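Local coordinates for 4-phosphoerythronate dehydrogenase (Lactobacillus jensenii, PDB 4PRK), which interconverts pyruvate and D-lactate with NAD(H) as coenzyme, as a Rossmann-fold member of the D-isomer-specific 2-hydroxyacid dehydrogenases, at the interface of chains A and B. Sequence-based numbering; all coordinates share one arbitrary frame. Chains: chain A/B, 4-phosphoerythronate dehydrogenase.

Contact 1: the interface of chains A and B. Residues chain A 267-272, 294; chain B 131-134.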
loop_
_atom_site.group_PDB
_atom_site.type_symbol
_atom_site.label_atom_id
_atom_site.label_comp_id
_atom_site.label_asym_id
_atom_site.label_seq_id
_atom_site.Cartn_x
_atom_site.Cartn_y
_atom_site.Cartn_z
ATOM N N TYR A 267 4.372 25.080 -30.062
ATOM C CA TYR A 267 5.002 23.868 -30.563
ATOM C C TYR A 267 4.517 22.491 -30.084
ATOM O O TYR A 267 4.749 21.510 -30.753
ATOM C CB TYR A 267 6.504 23.970 -30.382
ATOM C CG TYR A 267 6.939 24.178 -28.967
ATOM C CD1 TYR A 267 6.646 25.343 -28.303
ATOM C CD2 TYR A 267 7.659 23.213 -28.306
ATOM C CE1 TYR A 267 7.055 25.543 -27.010
ATOM C CE2 TYR A 267 8.072 23.401 -27.018
ATOM C CZ TYR A 267 7.763 24.567 -26.375
ATOM O OH TYR A 267 8.170 24.758 -25.095
ATOM N N PHE A 268 3.868 22.407 -28.936
ATOM C CA PHE A 268 3.372 21.120 -28.458
ATOM C C PHE A 268 2.292 20.594 -29.408
ATOM O O PHE A 268 1.459 21.344 -29.873
ATOM C CB PHE A 268 2.820 21.237 -27.034
ATOM C CG PHE A 268 3.853 21.102 -25.956
ATOM C CD1 PHE A 268 5.178 21.364 -26.197
ATOM C CD2 PHE A 268 3.484 20.720 -24.692
ATOM C CE1 PHE A 268 6.109 21.238 -25.196
ATOM C CE2 PHE A 268 4.408 20.587 -23.690
ATOM C CZ PHE A 268 5.724 20.847 -23.940
ATOM N N PHE A 269 2.315 19.300 -29.679
ATOM C CA PHE A 269 1.378 18.669 -30.594
ATOM C C PHE A 269 1.623 18.954 -32.087
ATOM O O PHE A 269 0.774 18.648 -32.901
ATOM C CB PHE A 269 -0.067 18.930 -30.159
ATOM C CG PHE A 269 -0.340 18.491 -28.752
ATOM C CD1 PHE A 269 0.005 17.211 -28.342
ATOM C CD2 PHE A 269 -0.875 19.353 -27.837
ATOM C CE1 PHE A 269 -0.225 16.786 -27.069
ATOM C CE2 PHE A 269 -1.085 18.949 -26.538
ATOM C CZ PHE A 269 -0.750 17.665 -26.153
ATOM N N LYS A 270 2.793 19.490 -32.446
ATOM C CA LYS A 270 3.120 19.836 -33.852
ATOM C C LYS A 270 4.433 19.247 -34.211
ATOM O O LYS A 270 5.162 18.839 -33.300
ATOM C CB LYS A 270 3.210 21.354 -34.042
ATOM C CG LYS A 270 1.862 21.977 -34.045
ATOM C CD LYS A 270 1.872 23.363 -33.459
ATOM C CE LYS A 270 0.448 23.868 -33.401
ATOM N NZ LYS A 270 0.443 25.146 -32.655
ATOM N N LYS A 271 4.740 19.188 -35.525
ATOM C CA LYS A 271 6.139 19.013 -35.967
ATOM C C LYS A 271 6.617 20.357 -36.460
ATOM O O LYS A 271 5.940 21.027 -37.214
ATOM C CB LYS A 271 6.323 17.943 -37.048
ATOM C CG LYS A 271 5.276 16.866 -37.003
ATOM C CD LYS A 271 5.738 15.605 -37.691
ATOM C CE LYS A 271 4.692 14.529 -37.496
ATOM N NZ LYS A 271 4.990 13.331 -38.328
ATOM N N VAL A 272 7.789 20.753 -36.016
ATOM C CA VAL A 272 8.309 22.039 -36.348
ATOM C C VAL A 272 9.788 21.990 -36.567
ATOM O O VAL A 272 10.424 21.018 -36.240
ATOM C CB VAL A 272 8.040 23.046 -35.226
ATOM C CG1 VAL A 272 6.551 23.201 -35.002
ATOM C CG2 VAL A 272 8.759 22.648 -33.951
ATOM N N PRO A 294 5.890 16.319 -23.935
ATOM C CA PRO A 294 4.931 17.131 -24.665
ATOM C C PRO A 294 3.505 16.927 -24.251
ATOM O O PRO A 294 2.724 16.393 -25.027
ATOM C CB PRO A 294 5.125 16.661 -26.116
ATOM C CG PRO A 294 5.638 15.282 -26.004
ATOM C CD PRO A 294 6.180 15.073 -24.635
ATOM N N GLY B 131 12.194 17.888 -33.482
ATOM C CA GLY B 131 11.126 18.827 -33.711
ATOM C C GLY B 131 9.772 18.186 -33.766
ATOM O O GLY B 131 8.824 18.829 -34.166
ATOM N N ASP B 132 9.659 16.925 -33.338
ATOM C CA ASP B 132 8.360 16.257 -33.328
ATOM C C ASP B 132 7.768 16.242 -31.886
ATOM O O ASP B 132 8.243 15.488 -31.021
ATOM C CB ASP B 132 8.523 14.841 -33.861
ATOM C CG ASP B 132 7.227 14.142 -34.046
ATOM O OD1 ASP B 132 6.162 14.571 -33.539
ATOM O OD2 ASP B 132 7.271 13.121 -34.714
ATOM N N PHE B 133 6.729 17.059 -31.663
ATOM C CA PHE B 133 6.101 17.245 -30.331
ATOM C C PHE B 133 4.695 16.630 -30.301
ATOM O O PHE B 133 3.858 17.045 -29.509
ATOM C CB PHE B 133 6.065 18.753 -29.917
ATOM C CG PHE B 133 7.442 19.363 -29.720
ATOM C CD1 PHE B 133 8.175 19.863 -30.808
ATOM C CD2 PHE B 133 8.045 19.384 -28.451
ATOM C CE1 PHE B 133 9.441 20.386 -30.633
ATOM C CE2 PHE B 133 9.314 19.897 -28.282
ATOM C CZ PHE B 133 10.009 20.425 -29.371
ATOM N N THR B 134 4.441 15.639 -31.167
ATOM C CA THR B 134 3.122 15.073 -31.266
ATOM C C THR B 134 3.021 13.875 -30.274
ATOM O O THR B 134 3.957 13.549 -29.557
ATOM C CB THR B 134 2.795 14.647 -32.719
ATOM O OG1 THR B 134 3.632 13.556 -33.100
ATOM C CG2 THR B 134 3.032 15.822 -33.712
#
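A:Tyr267 and B:Phe133 meet because their first torsions turn the two rings toward each other: the tyrosine holds CG between its backbone N and carbonyl carbon (chi1 58°), while the phenylalanine sets CG beside its N, anti to the carbonyl carbon (chi1 -65°). The result is an edge-to-face pair with planes 89° apart. The tyrosine edge carbon CD2 stands over the centre of the B:Phe133 ring, 3.7 Å from CE2 of that ring. A flat aromatic suits this place, since its face can receive an edge while its rim touches other groups. Beyond the tyrosine, A:Val272 comes up to the rim at about a right angle, a branch methyl CG2 lying 4.1 Å from B:Phe133 CE1.

The backbones hold this ring in register. B:Phe133 uses both of its peptide groups: its N donates to A:Lys270 O at 2.9 Å, and its O accepts from A:Phe269 N at 2.7 Å, that donor lying well above the carbonyl plane. One step outward, A:Val272 N gives a hydrogen bond to B:Gly131 O, also 2.9 Å. Together with the bond from B:Phe133 N, this one brackets A:Lys271 and B:Asp132, which form an antiparallel beta bridge. Their side chains run alongside each other in the same direction, and A:Lys271 NZ stops 4.3 Å from B:Asp132 OD2, near enough for a probable attraction though the charged atoms do not touch.

B:Asp132 also braces its own chain. Its OD1 takes two bonds from B:Thr134, one from the hydroxyl OG1 at 2.8 Å, on the syn lone pair, and one from the backbone N. An aspartate is short enough to fold back on that N two residues on, an Asx-type turn. Methyl CG2 of the threonine faces A:Phe269 O, 3.7 Å away. The site clips two subunit loops together by backbone hydrogen bonds and the buried B:Phe133 ring, helping hold the probable dimer.

Contact 2: the interface of chains A and B. Residues chain A 10-11, 14, 299, 301, 304; chain B 135-137, 140.
The ring of A:Phe299 is clasped between B:Ile140 and B:Asn135, the tightly packed half of this contact. B:Ile140 lays CG1 over one face, offset toward the rim and 3.9 Å from the ring centroid, as a CH-pi contact. On the opposite face lies the B:Asn135 methylene CB, 3.9 Å from ring atom CE2. The carbonyl O of B:Pro136 meets the ring edge in plane. A planar aromatic suits this slot, being thin enough to enter and broad enough to cover both neighbours. B:Ile140 carries CG1 anti to its backbone N (chi1 -156°), which sends the long branch across the ring, and its terminal CD1 goes on to A:Ser11 CB, 3.9 Å away, and to A:Val304. A beta-branched aliphatic, with a long arm and no polar group, can fill such a seam between two helices.

Toward helix 10-23 the packing gives way to polar groups about B:Asp137. The hydroxyl OG of A:Ser11, a small donor, gives a hydrogen bond to B:Asp137 OD1 on its anti lone pair; the modelled 2.4 Å is doubtful. A:Glu10 is long enough to carry a carboxylate from its helix to B:Asp137 N, which donates to OE1 at 3.3 Å, almost straight (176° at H), from above the carboxylate plane. An alanine in place of A:Glu10 would probably leave this amide, at the start of the 3-10 helix 137-139, without its partner and remove the packing against B:Asp137 CB.

The lysines make the looser side, their long chains able to pack while the amines would probably offset the acid's negative charge. A:Lys14 brushes it with methylene CD, while its amine NZ stays 4.1 Å from B:Asp137 OD2. A:Lys301 works through solvent: its amine NZ lies 3.1 Å from water 1, and that water lies 2.8 Å from B:Asp137 OD1, the oxygen that A:Ser11 also binds.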
loop_
_atom_site.group_PDB
_atom_site.type_symbol
_atom_site.label_atom_id
_atom_site.label_comp_id
_atom_site.label_asym_id
_atom_site.label_seq_id
_atom_site.Cartn_x
_atom_site.Cartn_y
_atom_site.Cartn_z
ATOM N N GLU A 10 -4.999 8.927 -34.007
ATOM C CA GLU A 10 -4.573 7.623 -34.445
ATOM C C GLU A 10 -4.861 6.493 -33.386
ATOM O O GLU A 10 -5.327 5.407 -33.701
ATOM C CB GLU A 10 -3.081 7.747 -34.702
ATOM C CG GLU A 10 -2.406 6.444 -35.063
ATOM C CD GLU A 10 -0.937 6.617 -35.367
ATOM O OE1 GLU A 10 -0.339 7.597 -34.877
ATOM O OE2 GLU A 10 -0.389 5.741 -36.087
ATOM N N SER A 11 -4.584 6.776 -32.122
ATOM C CA SER A 11 -4.849 5.852 -31.049
ATOM C C SER A 11 -6.354 5.678 -30.970
ATOM O O SER A 11 -6.831 4.551 -30.803
ATOM C CB SER A 11 -4.224 6.372 -29.708
ATOM O OG SER A 11 -2.773 6.383 -29.774
ATOM N N LYS A 14 -7.659 3.106 -33.684
ATOM C CA LYS A 14 -7.370 1.764 -33.280
ATOM C C LYS A 14 -8.375 1.152 -32.370
ATOM O O LYS A 14 -8.511 -0.034 -32.411
ATOM C CB LYS A 14 -5.969 1.689 -32.667
ATOM C CG LYS A 14 -4.901 1.796 -33.757
ATOM C CD LYS A 14 -3.495 1.591 -33.224
ATOM C CE LYS A 14 -2.528 1.038 -34.280
ATOM N NZ LYS A 14 -2.110 2.009 -35.314
ATOM N N PHE A 299 -1.398 10.273 -21.738
ATOM C CA PHE A 299 -1.474 9.486 -22.972
ATOM C C PHE A 299 -1.236 7.995 -22.679
ATOM O O PHE A 299 -0.103 7.465 -22.918
ATOM C CB PHE A 299 -0.453 10.067 -23.977
ATOM C CG PHE A 299 -0.504 9.459 -25.356
ATOM C CD1 PHE A 299 -1.714 9.190 -25.982
ATOM C CD2 PHE A 299 0.665 9.227 -26.055
ATOM C CE1 PHE A 299 -1.738 8.627 -27.243
ATOM C CE2 PHE A 299 0.641 8.687 -27.326
ATOM C CZ PHE A 299 -0.571 8.403 -27.920
ATOM N N LYS A 301 -3.558 4.017 -22.829
ATOM C CA LYS A 301 -4.664 3.330 -23.482
ATOM C C LYS A 301 -5.958 3.582 -22.728
ATOM O O LYS A 301 -6.986 3.766 -23.309
ATOM C CB LYS A 301 -4.442 1.832 -23.445
ATOM C CG LYS A 301 -3.183 1.340 -24.142
ATOM C CD LYS A 301 -3.450 0.991 -25.589
ATOM C CE LYS A 301 -2.359 0.089 -26.142
ATOM N NZ LYS A 301 -2.750 -0.279 -27.539
ATOM N N VAL A 304 -7.263 7.241 -23.580
ATOM C CA VAL A 304 -7.748 7.419 -24.936
ATOM C C VAL A 304 -9.098 6.677 -25.064
ATOM O O VAL A 304 -10.055 7.218 -25.586
ATOM C CB VAL A 304 -6.708 6.944 -25.951
ATOM C CG1 VAL A 304 -7.294 6.844 -27.372
ATOM C CG2 VAL A 304 -5.535 7.890 -25.920
ATOM N N ASN B 135 1.862 13.251 -30.269
ATOM C CA ASN B 135 1.579 12.081 -29.459
ATOM C C ASN B 135 1.188 10.964 -30.396
ATOM O O ASN B 135 0.028 10.637 -30.480
ATOM C CB ASN B 135 0.415 12.377 -28.524
ATOM C CG ASN B 135 0.780 13.363 -27.468
ATOM O OD1 ASN B 135 1.955 13.777 -27.358
ATOM N ND2 ASN B 135 -0.181 13.698 -26.623
ATOM N N PRO B 136 2.165 10.394 -31.117
ATOM C CA PRO B 136 1.878 9.274 -32.004
ATOM C C PRO B 136 1.544 8.011 -31.215
ATOM O O PRO B 136 2.051 7.802 -30.101
ATOM C CB PRO B 136 3.205 9.070 -32.739
ATOM C CG PRO B 136 4.216 9.470 -31.751
ATOM C CD PRO B 136 3.608 10.586 -30.929
ATOM N N ASP B 137 0.723 7.160 -31.805
ATOM C CA ASP B 137 0.274 5.979 -31.125
ATOM C C ASP B 137 1.403 5.052 -30.691
ATOM O O ASP B 137 1.270 4.347 -29.689
ATOM C CB ASP B 137 -0.698 5.241 -32.002
ATOM C CG ASP B 137 -1.254 4.006 -31.316
ATOM O OD1 ASP B 137 -2.216 4.115 -30.501
ATOM O OD2 ASP B 137 -0.666 2.942 -31.595
ATOM N N ILE B 140 2.252 5.646 -27.159
ATOM C CA ILE B 140 1.240 5.425 -26.098
ATOM C C ILE B 140 1.746 4.521 -24.972
ATOM O O ILE B 140 2.525 3.604 -25.170
ATOM C CB ILE B 140 -0.053 4.881 -26.691
ATOM C CG1 ILE B 140 -1.234 5.210 -25.762
ATOM C CG2 ILE B 140 0.086 3.389 -26.998
ATOM C CD1 ILE B 140 -2.598 5.103 -26.407
HETATM O O HOH W 1 -3.699 2.240 -29.015
#

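Contact 1 and contact 2 lie about 15 Å apart, centre to centre of their C-alpha atoms, and share no residue, yet they follow one another along chain B: residues 131-134 serve contact 1, and 135-137 with 140 serve contact 2. On chain A they use different elements, the loop 267-272 in the first and helices 10-23 and 301-319 in the second, while A:Pro294 and A:Phe299 come from the same stretch after strand 290-292. One short segment of chain B thus ties down several parts of chain A. Two-fold symmetry repeats this in the A-B pair, probably the family's usual dimer, although the deposited assembly holds four copies.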